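Local structure of lysozyme, putative (Bacillus anthracis, 2WAG) at residues Arg69-Asp79 and Gln98-Tyr109. The protein is a family GH25 lysozyme that probably hydrolyses the glycan strands of bacterial peptidoglycan with retention of anomeric configuration. Residues are numbered along the deposited sequence; the frame is centred on the assembly and turned at random.
With SO4 (sulfate ion), chain G.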
loop_
_atom_site.group_PDB
_atom_site.type_symbol
_atom_site.label_atom_id
_atom_site.label_comp_id
_atom_site.label_asym_id
_atom_site.label_seq_id
_atom_site.Cartn_x
_atom_site.Cartn_y
_atom_site.Cartn_z
ATOM N N ARG A 69 -23.139 -8.405 5.271
ATOM C CA ARG A 69 -22.737 -9.798 5.051
ATOM C C ARG A 69 -21.268 -9.898 5.446
ATOM O O ARG A 69 -20.467 -9.042 5.069
ATOM C CB ARG A 69 -22.938 -10.204 3.597
ATOM C CG ARG A 69 -24.384 -10.095 3.120
ATOM C CD ARG A 69 -24.705 -11.106 2.025
ATOM N NE ARG A 69 -24.672 -12.443 2.600
ATOM C CZ ARG A 69 -24.593 -13.571 1.901
ATOM N NH1 ARG A 69 -24.522 -14.734 2.553
ATOM N NH2 ARG A 69 -24.586 -13.530 0.582
ATOM N N VAL A 70 -20.912 -10.938 6.197
ATOM C CA VAL A 70 -19.584 -11.007 6.788
ATOM C C VAL A 70 -18.896 -12.331 6.466
ATOM O O VAL A 70 -19.509 -13.407 6.565
ATOM C CB VAL A 70 -19.649 -10.833 8.338
ATOM C CG1 VAL A 70 -18.267 -10.853 8.947
ATOM C CG2 VAL A 70 -20.369 -9.561 8.701
ATOM N N GLY A 71 -17.626 -12.256 6.069
ATOM C CA GLY A 71 -16.818 -13.440 5.856
ATOM C C GLY A 71 -15.457 -13.248 6.495
ATOM O O GLY A 71 -15.127 -12.162 7.004
ATOM N N ALA A 72 -14.652 -14.302 6.447
ATOM C CA ALA A 72 -13.292 -14.274 7.003
ATOM C C ALA A 72 -12.288 -14.681 5.951
ATOM O O ALA A 72 -12.606 -15.455 5.051
ATOM C CB ALA A 72 -13.200 -15.224 8.204
ATOM N N TYR A 73 -11.064 -14.170 6.074
ATOM C CA TYR A 73 -9.998 -14.596 5.186
ATOM C C TYR A 73 -8.803 -15.182 5.916
ATOM O O TYR A 73 -8.527 -14.854 7.080
ATOM C CB TYR A 73 -9.569 -13.495 4.205
ATOM C CG TYR A 73 -8.689 -12.356 4.681
ATOM C CD1 TYR A 73 -7.296 -12.472 4.689
ATOM C CD2 TYR A 73 -9.257 -11.115 4.989
ATOM C CE1 TYR A 73 -6.503 -11.371 5.015
ATOM C CE2 TYR A 73 -8.471 -10.002 5.293
ATOM C CZ TYR A 73 -7.095 -10.150 5.315
ATOM O OH TYR A 73 -6.262 -9.093 5.613
ATOM N N HIS A 74 -8.105 -16.053 5.189
ATOM C CA HIS A 74 -6.855 -16.640 5.608
ATOM C C HIS A 74 -5.736 -16.062 4.762
ATOM O O HIS A 74 -5.833 -16.037 3.540
ATOM C CB HIS A 74 -6.868 -18.142 5.319
ATOM C CG HIS A 74 -5.630 -18.821 5.799
ATOM N ND1 HIS A 74 -4.573 -19.193 4.991
ATOM C CD2 HIS A 74 -5.280 -19.149 7.057
ATOM C CE1 HIS A 74 -3.621 -19.732 5.744
ATOM N NE2 HIS A 74 -4.037 -19.730 6.997
ATOM N N PHE A 75 -4.660 -15.607 5.408
ATOM C CA PHE A 75 -3.508 -15.138 4.661
ATOM C C PHE A 75 -2.557 -16.326 4.431
ATOM O O PHE A 75 -1.995 -16.875 5.375
ATOM C CB PHE A 75 -2.830 -13.963 5.373
ATOM C CG PHE A 75 -1.863 -13.229 4.501
ATOM C CD1 PHE A 75 -2.178 -11.970 3.975
ATOM C CD2 PHE A 75 -0.656 -13.804 4.164
ATOM C CE1 PHE A 75 -1.268 -11.312 3.142
ATOM C CE2 PHE A 75 0.246 -13.161 3.342
ATOM C CZ PHE A 75 -0.059 -11.907 2.830
ATOM N N PHE A 76 -2.418 -16.735 3.178
ATOM C CA PHE A 76 -1.664 -17.932 2.817
ATOM C C PHE A 76 -0.170 -17.818 3.093
ATOM O O PHE A 76 0.434 -16.762 2.857
ATOM C CB PHE A 76 -1.906 -18.201 1.329
ATOM C CG PHE A 76 -1.347 -19.506 0.817
ATOM C CD1 PHE A 76 -1.920 -20.724 1.161
ATOM C CD2 PHE A 76 -0.260 -19.498 -0.054
ATOM C CE1 PHE A 76 -1.375 -21.938 0.653
ATOM C CE2 PHE A 76 0.247 -20.679 -0.584
ATOM C CZ PHE A 76 -0.299 -21.886 -0.223
ATOM N N SER A 77 0.415 -18.907 3.585
ATOM C CA SER A 77 1.851 -19.037 3.742
ATOM C C SER A 77 2.408 -19.979 2.685
ATOM O O SER A 77 1.836 -21.038 2.412
ATOM C CB SER A 77 2.182 -19.595 5.119
ATOM O OG SER A 77 3.567 -19.906 5.164
ATOM N N PHE A 78 3.539 -19.613 2.097
ATOM C CA PHE A 78 4.264 -20.489 1.181
ATOM C C PHE A 78 5.106 -21.531 1.906
ATOM O O PHE A 78 5.748 -22.353 1.253
ATOM C CB PHE A 78 5.137 -19.639 0.255
ATOM C CG PHE A 78 4.339 -18.722 -0.620
ATOM C CD1 PHE A 78 3.574 -19.224 -1.646
ATOM C CD2 PHE A 78 4.343 -17.344 -0.409
ATOM C CE1 PHE A 78 2.811 -18.390 -2.472
ATOM C CE2 PHE A 78 3.583 -16.512 -1.232
ATOM C CZ PHE A 78 2.829 -17.028 -2.257
ATOM N N ASP A 79 5.096 -21.508 3.240
ATOM C CA ASP A 79 6.050 -22.314 3.998
ATOM C C ASP A 79 5.464 -23.339 4.940
ATOM O O ASP A 79 6.202 -23.924 5.731
ATOM C CB ASP A 79 7.029 -21.396 4.711
ATOM C CG ASP A 79 7.994 -20.779 3.732
ATOM O OD1 ASP A 79 8.797 -21.515 3.130
ATOM O OD2 ASP A 79 7.909 -19.565 3.493
ATOM N N GLN A 98 -25.327 -18.092 6.845
ATOM C CA GLN A 98 -25.484 -16.771 6.256
ATOM C C GLN A 98 -24.162 -16.024 6.009
ATOM O O GLN A 98 -24.161 -14.934 5.443
ATOM C CB GLN A 98 -26.425 -15.900 7.102
ATOM C CG GLN A 98 -27.801 -16.519 7.343
ATOM C CD GLN A 98 -28.567 -16.810 6.070
ATOM O OE1 GLN A 98 -28.507 -16.049 5.101
ATOM N NE2 GLN A 98 -29.312 -17.917 6.071
ATOM N N ALA A 99 -23.064 -16.564 6.451
ATOM C CA ALA A 99 -21.779 -15.961 6.208
ATOM C C ALA A 99 -21.422 -15.955 4.743
ATOM O O ALA A 99 -21.892 -16.740 3.975
ATOM C CB ALA A 99 -20.703 -16.705 6.961
ATOM N N LEU A 100 -20.523 -15.052 4.385
ATOM C CA LEU A 100 -19.903 -15.140 3.067
ATOM C C LEU A 100 -18.949 -16.341 2.990
ATOM O O LEU A 100 -18.491 -16.840 4.007
ATOM C CB LEU A 100 -19.152 -13.836 2.760
ATOM C CG LEU A 100 -20.081 -12.631 2.610
ATOM C CD1 LEU A 100 -19.263 -11.348 2.594
ATOM C CD2 LEU A 100 -20.877 -12.763 1.330
ATOM N N PRO A 101 -18.638 -16.803 1.774
ATOM C CA PRO A 101 -17.693 -17.913 1.631
ATOM C C PRO A 101 -16.315 -17.549 2.177
ATOM O O PRO A 101 -15.948 -16.356 2.238
ATOM C CB PRO A 101 -17.630 -18.136 0.122
ATOM C CG PRO A 101 -18.944 -17.541 -0.407
ATOM C CD PRO A 101 -19.165 -16.349 0.480
ATOM N N PRO A 102 -15.531 -18.568 2.537
ATOM C CA PRO A 102 -14.165 -18.309 2.992
ATOM C C PRO A 102 -13.284 -17.781 1.874
ATOM O O PRO A 102 -13.492 -18.106 0.697
ATOM C CB PRO A 102 -13.659 -19.687 3.430
ATOM C CG PRO A 102 -14.580 -20.670 2.868
ATOM C CD PRO A 102 -15.846 -20.008 2.442
ATOM N N VAL A 103 -12.320 -16.958 2.259
ATOM C CA VAL A 103 -11.334 -16.431 1.340
ATOM C C VAL A 103 -9.918 -16.897 1.698
ATOM O O VAL A 103 -9.567 -16.890 2.834
ATOM C CB VAL A 103 -11.340 -14.908 1.373
ATOM C CG1 VAL A 103 -10.211 -14.302 0.566
ATOM C CG2 VAL A 103 -12.705 -14.347 0.992
ATOM N N ILE A 104 -9.158 -17.288 0.665
ATOM C CA ILE A 104 -7.725 -17.489 0.843
ATOM C C ILE A 104 -7.011 -16.383 0.067
ATOM O O ILE A 104 -7.240 -16.218 -1.134
ATOM C CB ILE A 104 -7.246 -18.868 0.365
ATOM C CG1 ILE A 104 -8.070 -19.999 0.995
ATOM C CG2 ILE A 104 -5.775 -19.018 0.716
ATOM C CD1 ILE A 104 -7.857 -21.344 0.317
ATOM N N ASP A 105 -6.157 -15.649 0.782
ATOM C CA ASP A 105 -5.446 -14.500 0.266
ATOM C C ASP A 105 -4.027 -14.948 -0.119
ATOM O O ASP A 105 -3.254 -15.378 0.751
ATOM C CB ASP A 105 -5.466 -13.433 1.373
ATOM C CG ASP A 105 -4.720 -12.156 1.032
ATOM O OD1 ASP A 105 -3.650 -12.208 0.364
ATOM O OD2 ASP A 105 -5.199 -11.108 1.511
ATOM N N VAL A 106 -3.730 -14.896 -1.416
ATOM C CA VAL A 106 -2.444 -15.380 -1.963
ATOM C C VAL A 106 -1.693 -14.183 -2.547
ATOM O O VAL A 106 -2.114 -13.597 -3.568
ATOM C CB VAL A 106 -2.668 -16.439 -3.050
ATOM C CG1 VAL A 106 -1.342 -16.976 -3.556
ATOM C CG2 VAL A 106 -3.573 -17.575 -2.551
ATOM N N GLU A 107 -0.585 -13.807 -1.906
ATOM C CA GLU A 107 0.178 -12.642 -2.382
ATOM C C GLU A 107 1.569 -12.690 -1.784
ATOM O O GLU A 107 1.829 -13.435 -0.834
ATOM C CB GLU A 107 -0.508 -11.315 -2.021
ATOM C CG GLU A 107 -0.602 -11.030 -0.546
ATOM C CD GLU A 107 -1.428 -9.792 -0.298
ATOM O OE1 GLU A 107 -0.914 -8.667 -0.541
ATOM O OE2 GLU A 107 -2.602 -9.916 0.117
ATOM N N PHE A 108 2.467 -11.885 -2.337
ATOM C CA PHE A 108 3.805 -11.834 -1.770
ATOM C C PHE A 108 3.873 -11.087 -0.441
ATOM O O PHE A 108 3.088 -10.168 -0.185
ATOM C CB PHE A 108 4.798 -11.261 -2.766
ATOM C CG PHE A 108 5.015 -12.153 -3.938
ATOM C CD1 PHE A 108 5.670 -13.360 -3.760
ATOM C CD2 PHE A 108 4.548 -11.827 -5.192
ATOM C CE1 PHE A 108 5.866 -14.223 -4.811
ATOM C CE2 PHE A 108 4.739 -12.706 -6.268
ATOM C CZ PHE A 108 5.416 -13.906 -6.064
ATOM N N TYR A 109 4.821 -11.506 0.390
ATOM C CA TYR A 109 5.059 -10.908 1.692
ATOM C C TYR A 109 6.506 -11.179 2.082
ATOM O O TYR A 109 7.206 -11.928 1.402
ATOM C CB TYR A 109 4.112 -11.501 2.735
ATOM C CG TYR A 109 4.243 -12.999 2.896
ATOM C CD1 TYR A 109 5.093 -13.544 3.850
ATOM C CD2 TYR A 109 3.520 -13.870 2.092
ATOM C CE1 TYR A 109 5.217 -14.912 4.000
ATOM C CE2 TYR A 109 3.637 -15.240 2.235
ATOM C CZ TYR A 109 4.486 -15.756 3.189
ATOM O OH TYR A 109 4.605 -17.119 3.333
HETATM S S SO4 G . 4.033 -20.667 8.568
HETATM O O1 SO4 G . 4.248 -19.285 8.171
HETATM O O2 SO4 G . 2.883 -21.058 9.375
HETATM O O3 SO4 G . 5.256 -21.427 8.855
HETATM O O4 SO4 G . 3.649 -21.233 7.253
HETATM O O HOH W 1 -25.628 -12.391 5.285
HETATM O O HOH W 2 -23.190 -12.594 7.138
HETATM O O HOH W 3 -16.111 -16.606 5.552
HETATM O O HOH W 4 0.378 -15.737 0.181
HETATM O O HOH W 5 -0.342 -15.080 0.673
HETATM O O HOH W 6 6.605 -17.731 4.921
#
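Tyr73, His74 and Phe75 pair in parallel with Val103, Ile104 and Asp105, joining the two strands of a beta-alpha-beta unit in the barrel-like GH25 catalytic fold. The segment axes approach to 4.6 Å at 34°, and the parallel ladder is documented by His74 N to Val103 O (2.9 Å), Asp105 N to His74 O and Phe76 N to Asp105 O. Backbone bonds also occur on both sides of Pro101 and Pro102, from Leu100 N to Val70 O and from Val103 N to Ala72 O, and a water bridges Ala72 N and Leu100 O.

At the N-terminal end, Arg69 NH1 donates to Gln98 O at 2.9 Å; the oxygen lies near the guanidinium plane, although the nitrogen stands well above the carbonyl plane. Leu100 CD2 covers one guanidinium face, 3.8 Å above its centre.

At and beyond the C-terminal end of strand 69-75, Phe75, Phe78 and Tyr109 cluster. Phe75 has CG anti to its backbone N (chi1 -166°), and its edge meets the Tyr109 face in an offset edge-to-face pair, planes at 77°. Phe78 lies rim to rim with Tyr109, the two ring planes nearly parallel, Phe78 CD2 to Tyr109 CE2 3.5 Å. The Tyr109 hydroxyl accepts from Phe78 N (3.0 Å), tying the two loops together. Phe75 CZ also packs on Glu107 CG at 3.5 Å. Asp105 OD1 and Glu107 OE2 are only 2.5 Å apart; Gly2 N of the second subunit, a residue of the engineered tag, bonds to Glu107 OE2.

Strand 40-47 pairs with the other edge of strand 69-75, and strand 142-145 continues the sheet beyond strand 103-106, where Tyr144 touches Asp105 and Glu107. Helix 82-92 packs against His74, Phe76 and Pro102 through Gln85 and Phe89.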